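Cg9734-pa (Drosophila melanogaster, PDB 2BK9) binds a heme whose iron is held by two axial histidines and probably carries oxygen. Local coordinates at residues E5-V17 with I66-Q78. The protein carries 1 engineered substitution. Numbering follows the deposited sequence.
Sequences EVQLIKKTWEIPV and IRVFDESIQVLGQ. With HEM (protoporphyrin IX containing Fe), chain B.
W13 of helix 5-17 lies as a knob among I66, F69, D70 and I73 of helix 66-75, a worked example of how one aromatic side chain can serve both apolar packing and a directed hydrogen bond. With CG anti to the backbone N (chi1 178°), the indole extends toward the partner helix. Its NE1 gives a hydrogen bond to D70 OD1 at 2.9 Å, fairly straight at 164°. The oxygen lies in the ring plane and offers its anti lone pair; the carboxylate is also turned nearly coplanar with the indole. Over one face stands the terminal methyl of I73, whose CD1 is 3.5 Å from the centroid of the five-membered ring, a CH-pi contact almost along the ring normal. V17 CB covers the opposite face, toward the rim. At the edge, W13 CZ2 approaches I66 O (3.5 Å). W13 CH2 also touches F69 CB at 3.8 Å. A leucine in place of W13 would probably leave D70 OD1 without its indole donor and open a gap among I66, F69 and I73.

Farther along, the contact becomes aliphatic. I9 CG2 meets I73 CG1 at 4.0 Å, the two side chains crossing at about a right angle, and V6 CG1 packs on L76 CB at 3.8 Å. K10 runs extended past I73 in the opposite direction, and a water that accepts from its NZ donates to both Q74 O and L76 O, linking the lysine to two backbone carbonyls. W131 of helix 125-143 closes on I9 and I73 from outside the pair.

Beyond F69, whose CE1 reaches heme CBB, lies the heme pocket. The axes of the two segments run roughly antiparallel, crossing at 147° with a closest approach of 10.0 Å, and pack the N-terminal A helix against the heme-lining E helix, as in the globin fold.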
loop_
_atom_site.group_PDB
_atom_site.type_symbol
_atom_site.label_atom_id
_atom_site.label_comp_id
_atom_site.label_asym_id
_atom_site.label_seq_id
_atom_site.Cartn_x
_atom_site.Cartn_y
_atom_site.Cartn_z
ATOM N N GLU A 5 6.261 7.795 -17.452
ATOM C CA GLU A 5 5.543 7.578 -16.222
ATOM C C GLU A 5 6.198 6.445 -15.411
ATOM O O GLU A 5 6.325 6.531 -14.188
ATOM C CB GLU A 5 4.096 7.303 -16.523
ATOM C CG GLU A 5 3.341 8.541 -16.977
ATOM C CD GLU A 5 1.951 8.238 -17.516
ATOM O OE1 GLU A 5 1.706 7.186 -18.122
ATOM O OE2 GLU A 5 1.063 9.060 -17.319
ATOM N N VAL A 6 6.545 5.364 -16.067
ATOM C CA VAL A 6 7.251 4.287 -15.383
ATOM C C VAL A 6 8.526 4.785 -14.757
ATOM O O VAL A 6 8.840 4.479 -13.611
ATOM C CB VAL A 6 7.542 3.141 -16.341
ATOM C CG1 VAL A 6 8.460 2.137 -15.722
ATOM C CG2 VAL A 6 6.216 2.514 -16.808
ATOM N N GLN A 7 9.297 5.542 -15.513
ATOM C CA GLN A 7 10.560 6.047 -15.011
ATOM C C GLN A 7 10.327 6.965 -13.833
ATOM O O GLN A 7 11.086 6.957 -12.871
ATOM C CB GLN A 7 11.321 6.757 -16.150
ATOM C CG GLN A 7 12.609 7.392 -15.740
ATOM C CD GLN A 7 13.757 6.419 -15.389
ATOM O OE1 GLN A 7 13.589 5.215 -15.330
ATOM N NE2 GLN A 7 14.950 6.982 -15.145
ATOM N N LEU A 8 9.319 7.812 -13.911
ATOM C CA LEU A 8 9.013 8.713 -12.813
ATOM C C LEU A 8 8.693 7.945 -11.529
ATOM O O LEU A 8 9.159 8.291 -10.459
ATOM C CB LEU A 8 7.867 9.621 -13.253
ATOM C CG LEU A 8 7.472 10.751 -12.314
ATOM C CD1 LEU A 8 6.501 10.193 -11.191
ATOM C CD2 LEU A 8 8.736 11.540 -11.800
ATOM N N ILE A 9 7.878 6.914 -11.653
ATOM C CA ILE A 9 7.556 6.076 -10.479
ATOM C C ILE A 9 8.852 5.463 -9.914
ATOM O O ILE A 9 9.115 5.550 -8.720
ATOM C CB ILE A 9 6.549 5.001 -10.854
ATOM C CG1 ILE A 9 5.115 5.557 -11.053
ATOM C CG2 ILE A 9 6.450 3.946 -9.745
ATOM C CD1 ILE A 9 4.185 5.744 -9.919
ATOM N N LYS A 10 9.656 4.881 -10.772
ATOM C CA LYS A 10 10.875 4.253 -10.290
ATOM C C LYS A 10 11.784 5.220 -9.567
ATOM O O LYS A 10 12.289 4.927 -8.481
ATOM C CB LYS A 10 11.598 3.519 -11.406
ATOM C CG LYS A 10 10.884 2.267 -11.844
ATOM C CD LYS A 10 11.710 1.511 -12.866
ATOM C CE LYS A 10 11.074 0.206 -13.228
ATOM N NZ LYS A 10 12.175 -0.710 -13.633
ATOM N N LYS A 11 12.027 6.358 -10.175
ATOM C CA LYS A 11 12.972 7.299 -9.613
ATOM C C LYS A 11 12.426 7.923 -8.318
ATOM O O LYS A 11 13.164 8.060 -7.361
ATOM C CB LYS A 11 13.321 8.375 -10.606
ATOM C CG LYS A 11 14.108 7.943 -11.836
ATOM C CD LYS A 11 15.379 7.143 -11.539
ATOM C CE LYS A 11 16.387 7.937 -10.733
ATOM N NZ LYS A 11 17.609 7.168 -10.455
ATOM N N THR A 12 11.158 8.314 -8.284
ATOM C CA THR A 12 10.609 8.913 -7.060
ATOM C C THR A 12 10.466 7.898 -5.939
ATOM O O THR A 12 10.580 8.283 -4.774
ATOM C CB THR A 12 9.272 9.631 -7.325
ATOM O OG1 THR A 12 8.309 8.727 -7.900
ATOM C CG2 THR A 12 9.439 10.834 -8.227
ATOM N N TRP A 13 10.285 6.630 -6.258
ATOM C CA TRP A 13 10.205 5.592 -5.246
ATOM C C TRP A 13 11.518 5.410 -4.485
ATOM O O TRP A 13 11.484 5.008 -3.343
ATOM C CB TRP A 13 9.827 4.275 -5.934
ATOM C CG TRP A 13 9.749 3.077 -5.078
ATOM C CD1 TRP A 13 10.441 1.934 -5.262
ATOM C CD2 TRP A 13 8.880 2.830 -3.973
ATOM N NE1 TRP A 13 10.053 0.991 -4.342
ATOM C CE2 TRP A 13 9.120 1.516 -3.518
ATOM C CE3 TRP A 13 7.929 3.592 -3.288
ATOM C CZ2 TRP A 13 8.406 0.969 -2.455
ATOM C CZ3 TRP A 13 7.272 3.041 -2.222
ATOM C CH2 TRP A 13 7.499 1.732 -1.823
ATOM N N GLU A 14 12.646 5.741 -5.125
ATOM C CA GLU A 14 13.930 5.525 -4.494
ATOM C C GLU A 14 13.989 6.200 -3.127
ATOM O O GLU A 14 14.679 5.699 -2.244
ATOM C CB GLU A 14 15.087 6.044 -5.364
ATOM C CG GLU A 14 15.243 5.262 -6.643
ATOM C CD GLU A 14 16.352 5.776 -7.527
ATOM O OE1 GLU A 14 17.113 6.673 -7.129
ATOM O OE2 GLU A 14 16.485 5.276 -8.654
ATOM N N ILE A 15 13.377 7.367 -2.965
ATOM C CA ILE A 15 13.477 8.100 -1.701
ATOM C C ILE A 15 12.757 7.347 -0.567
ATOM O O ILE A 15 13.402 6.945 0.397
ATOM C CB ILE A 15 13.027 9.535 -1.895
ATOM C CG1 ILE A 15 14.047 10.251 -2.762
ATOM C CG2 ILE A 15 12.850 10.236 -0.566
ATOM C CD1 ILE A 15 13.609 11.621 -3.239
ATOM N N PRO A 16 11.445 7.105 -0.630
ATOM C CA PRO A 16 10.777 6.434 0.506
ATOM C C PRO A 16 11.264 5.004 0.681
ATOM O O PRO A 16 11.297 4.517 1.816
ATOM C CB PRO A 16 9.288 6.508 0.166
ATOM C CG PRO A 16 9.249 6.735 -1.321
ATOM C CD PRO A 16 10.456 7.593 -1.602
ATOM N N VAL A 17 11.603 4.286 -0.381
ATOM C CA VAL A 17 12.002 2.904 -0.227
ATOM C C VAL A 17 13.380 2.796 0.413
ATOM O O VAL A 17 13.751 1.720 0.907
ATOM C CB VAL A 17 11.969 2.121 -1.565
ATOM C CG1 VAL A 17 13.214 2.374 -2.415
ATOM C CG2 VAL A 17 11.797 0.662 -1.309
ATOM N N ILE A 66 5.627 -1.767 2.174
ATOM C CA ILE A 66 6.737 -1.225 1.369
ATOM C C ILE A 66 7.305 -2.269 0.398
ATOM O O ILE A 66 7.532 -1.975 -0.774
ATOM C CB ILE A 66 7.846 -0.636 2.277
ATOM C CG1 ILE A 66 7.297 0.516 3.127
ATOM C CG2 ILE A 66 9.015 -0.193 1.412
ATOM C CD1 ILE A 66 6.782 1.715 2.378
ATOM N N ARG A 67 7.523 -3.484 0.878
ATOM C CA ARG A 67 8.132 -4.507 0.036
ATOM C C ARG A 67 7.233 -4.942 -1.096
ATOM O O ARG A 67 7.712 -5.230 -2.185
ATOM C CB ARG A 67 8.611 -5.662 0.889
ATOM C CG ARG A 67 9.911 -5.275 1.665
ATOM C CD ARG A 67 10.556 -6.409 2.451
ATOM N NE ARG A 67 9.881 -6.643 3.726
ATOM C CZ ARG A 67 10.091 -5.936 4.830
ATOM N NH1 ARG A 67 10.916 -4.882 4.866
ATOM N NH2 ARG A 67 9.427 -6.271 5.918
ATOM N N VAL A 68 5.924 -5.033 -0.861
ATOM C CA VAL A 68 5.025 -5.411 -1.917
ATOM C C VAL A 68 4.943 -4.314 -2.984
ATOM O O VAL A 68 4.900 -4.618 -4.171
ATOM C CB VAL A 68 3.626 -5.776 -1.339
ATOM C CG1 VAL A 68 2.594 -5.993 -2.418
ATOM C CG2 VAL A 68 3.751 -7.047 -0.474
ATOM N N PHE A 69 4.900 -3.056 -2.570
ATOM C CA PHE A 69 5.024 -1.999 -3.557
ATOM C C PHE A 69 6.348 -2.052 -4.298
ATOM O O PHE A 69 6.390 -1.873 -5.499
ATOM C CB PHE A 69 4.793 -0.626 -2.916
ATOM C CG PHE A 69 3.346 -0.248 -2.930
ATOM C CD1 PHE A 69 2.526 -0.467 -1.877
ATOM C CD2 PHE A 69 2.749 0.192 -4.114
ATOM C CE1 PHE A 69 1.179 -0.130 -1.958
ATOM C CE2 PHE A 69 1.434 0.508 -4.160
ATOM C CZ PHE A 69 0.660 0.362 -3.060
ATOM N N ASP A 70 7.433 -2.367 -3.597
ATOM C CA ASP A 70 8.720 -2.449 -4.280
ATOM C C ASP A 70 8.721 -3.560 -5.342
ATOM O O ASP A 70 9.193 -3.361 -6.465
ATOM C CB ASP A 70 9.831 -2.675 -3.289
ATOM C CG ASP A 70 11.160 -2.534 -3.906
ATOM O OD1 ASP A 70 11.500 -1.475 -4.432
ATOM O OD2 ASP A 70 11.926 -3.506 -3.931
ATOM N N GLU A 71 8.167 -4.704 -4.969
ATOM C CA GLU A 71 8.043 -5.790 -5.920
ATOM C C GLU A 71 7.239 -5.402 -7.161
ATOM O O GLU A 71 7.573 -5.794 -8.290
ATOM C CB GLU A 71 7.397 -6.988 -5.220
ATOM C CG GLU A 71 8.233 -7.725 -4.223
ATOM C CD GLU A 71 9.189 -8.635 -4.895
ATOM O OE1 GLU A 71 8.736 -9.403 -5.795
ATOM O OE2 GLU A 71 10.351 -8.562 -4.491
ATOM N N SER A 72 6.194 -4.641 -6.929
ATOM C CA SER A 72 5.303 -4.189 -7.972
ATOM C C SER A 72 6.009 -3.227 -8.904
ATOM O O SER A 72 5.912 -3.331 -10.150
ATOM C CB SER A 72 4.093 -3.501 -7.381
ATOM O OG SER A 72 3.352 -4.406 -6.572
ATOM N N ILE A 73 6.735 -2.284 -8.344
ATOM C CA ILE A 73 7.401 -1.283 -9.141
ATOM C C ILE A 73 8.501 -1.912 -9.968
ATOM O O ILE A 73 8.752 -1.465 -11.100
ATOM C CB ILE A 73 7.886 -0.163 -8.201
ATOM C CG1 ILE A 73 6.670 0.575 -7.684
ATOM C CG2 ILE A 73 8.868 0.756 -8.873
ATOM C CD1 ILE A 73 6.897 1.369 -6.429
ATOM N N GLN A 74 9.138 -2.954 -9.440
ATOM C CA GLN A 74 10.177 -3.639 -10.161
ATOM C C GLN A 74 9.744 -4.204 -11.500
ATOM O O GLN A 74 10.571 -4.374 -12.402
ATOM C CB GLN A 74 10.775 -4.760 -9.297
ATOM C CG GLN A 74 11.708 -4.283 -8.240
ATOM C CD GLN A 74 12.186 -5.365 -7.254
ATOM O OE1 GLN A 74 12.315 -6.563 -7.579
ATOM N NE2 GLN A 74 12.448 -4.922 -6.027
ATOM N N VAL A 75 8.477 -4.585 -11.660
ATOM C CA VAL A 75 8.029 -5.211 -12.889
ATOM C C VAL A 75 7.579 -4.248 -13.964
ATOM O O VAL A 75 7.352 -4.627 -15.095
ATOM C CB VAL A 75 6.900 -6.244 -12.619
ATOM C CG1 VAL A 75 7.306 -7.185 -11.531
ATOM C CG2 VAL A 75 5.585 -5.594 -12.350
ATOM N N LEU A 76 7.425 -2.981 -13.607
ATOM C CA LEU A 76 6.844 -2.021 -14.549
ATOM C C LEU A 76 7.649 -1.809 -15.824
ATOM O O LEU A 76 8.866 -1.728 -15.748
ATOM C CB LEU A 76 6.619 -0.675 -13.876
ATOM C CG LEU A 76 5.675 -0.720 -12.701
ATOM C CD1 LEU A 76 5.623 0.681 -12.099
ATOM C CD2 LEU A 76 4.269 -1.207 -13.038
ATOM N N GLY A 77 6.918 -1.630 -16.934
ATOM C CA GLY A 77 7.441 -1.297 -18.251
ATOM C C GLY A 77 8.078 -2.403 -19.005
ATOM O O GLY A 77 8.573 -2.161 -20.133
ATOM N N GLN A 78 8.128 -3.597 -18.400
ATOM C CA GLN A 78 8.710 -4.762 -19.040
ATOM C C GLN A 78 7.719 -5.845 -19.237
ATOM O O GLN A 78 6.654 -5.843 -18.638
ATOM C CB GLN A 78 9.766 -5.272 -18.156
ATOM C CG GLN A 78 10.840 -4.218 -17.941
ATOM C CD GLN A 78 11.589 -3.852 -19.216
ATOM O OE1 GLN A 78 11.753 -2.641 -19.559
ATOM N NE2 GLN A 78 12.047 -4.865 -19.930
HETATM C CHA HEM B . -1.399 -9.384 6.902
HETATM C CHB HEM B . 0.157 -6.980 3.038
HETATM C CHC HEM B . -3.386 -3.861 3.685
HETATM C CHD HEM B . -4.650 -5.977 7.768
HETATM C C1A HEM B . -0.727 -9.031 5.761
HETATM C C2A HEM B . 0.275 -9.856 5.084
HETATM C C3A HEM B . 0.712 -9.206 3.982
HETATM C C4A HEM B . 0.017 -7.951 3.984
HETATM C CMA HEM B . 1.743 -9.598 2.906
HETATM C CAA HEM B . 0.705 -11.241 5.582
HETATM C CBA HEM B . -0.347 -12.293 5.233
HETATM C CGA HEM B . 0.102 -13.580 5.873
HETATM O O1A HEM B . -0.101 -13.763 7.111
HETATM O O2A HEM B . 0.652 -14.429 5.152
HETATM C C1B HEM B . -0.643 -5.870 2.898
HETATM C C2B HEM B . -0.577 -4.968 1.782
HETATM C C3B HEM B . -1.580 -4.089 1.967
HETATM C C4B HEM B . -2.304 -4.464 3.143
HETATM C CMB HEM B . 0.445 -5.043 0.682
HETATM C CAB HEM B . -2.015 -2.990 1.076
HETATM C CBB HEM B . -1.226 -2.260 0.310
HETATM C C1C HEM B . -4.056 -4.146 4.833
HETATM C C2C HEM B . -5.219 -3.446 5.369
HETATM C C3C HEM B . -5.537 -3.993 6.542
HETATM C C4C HEM B . -4.614 -5.078 6.756
HETATM C CMC HEM B . -5.923 -2.295 4.653
HETATM C CAC HEM B . -6.664 -3.535 7.428
HETATM C CBC HEM B . -6.745 -3.635 8.738
HETATM C C1D HEM B . -3.876 -7.079 7.920
HETATM C C2D HEM B . -4.026 -8.037 8.932
HETATM C C3D HEM B . -3.055 -9.049 8.695
HETATM C C4D HEM B . -2.377 -8.637 7.496
HETATM C CMD HEM B . -4.998 -7.967 10.096
HETATM C CAD HEM B . -2.848 -10.283 9.533
HETATM C CBD HEM B . -1.979 -10.011 10.721
HETATM C CGD HEM B . -1.768 -11.206 11.597
HETATM O O1D HEM B . -1.191 -11.055 12.700
HETATM O O2D HEM B . -2.170 -12.331 11.199
HETATM N NA HEM B . -0.886 -7.889 5.049
HETATM N NB HEM B . -1.715 -5.549 3.739
HETATM N NC HEM B . -3.711 -5.147 5.704
HETATM N ND HEM B . -2.881 -7.461 7.047
HETATM FE FE HEM B . -2.269 -6.515 5.409
HETATM O O HOH W 1 10.973 -2.894 -14.680
#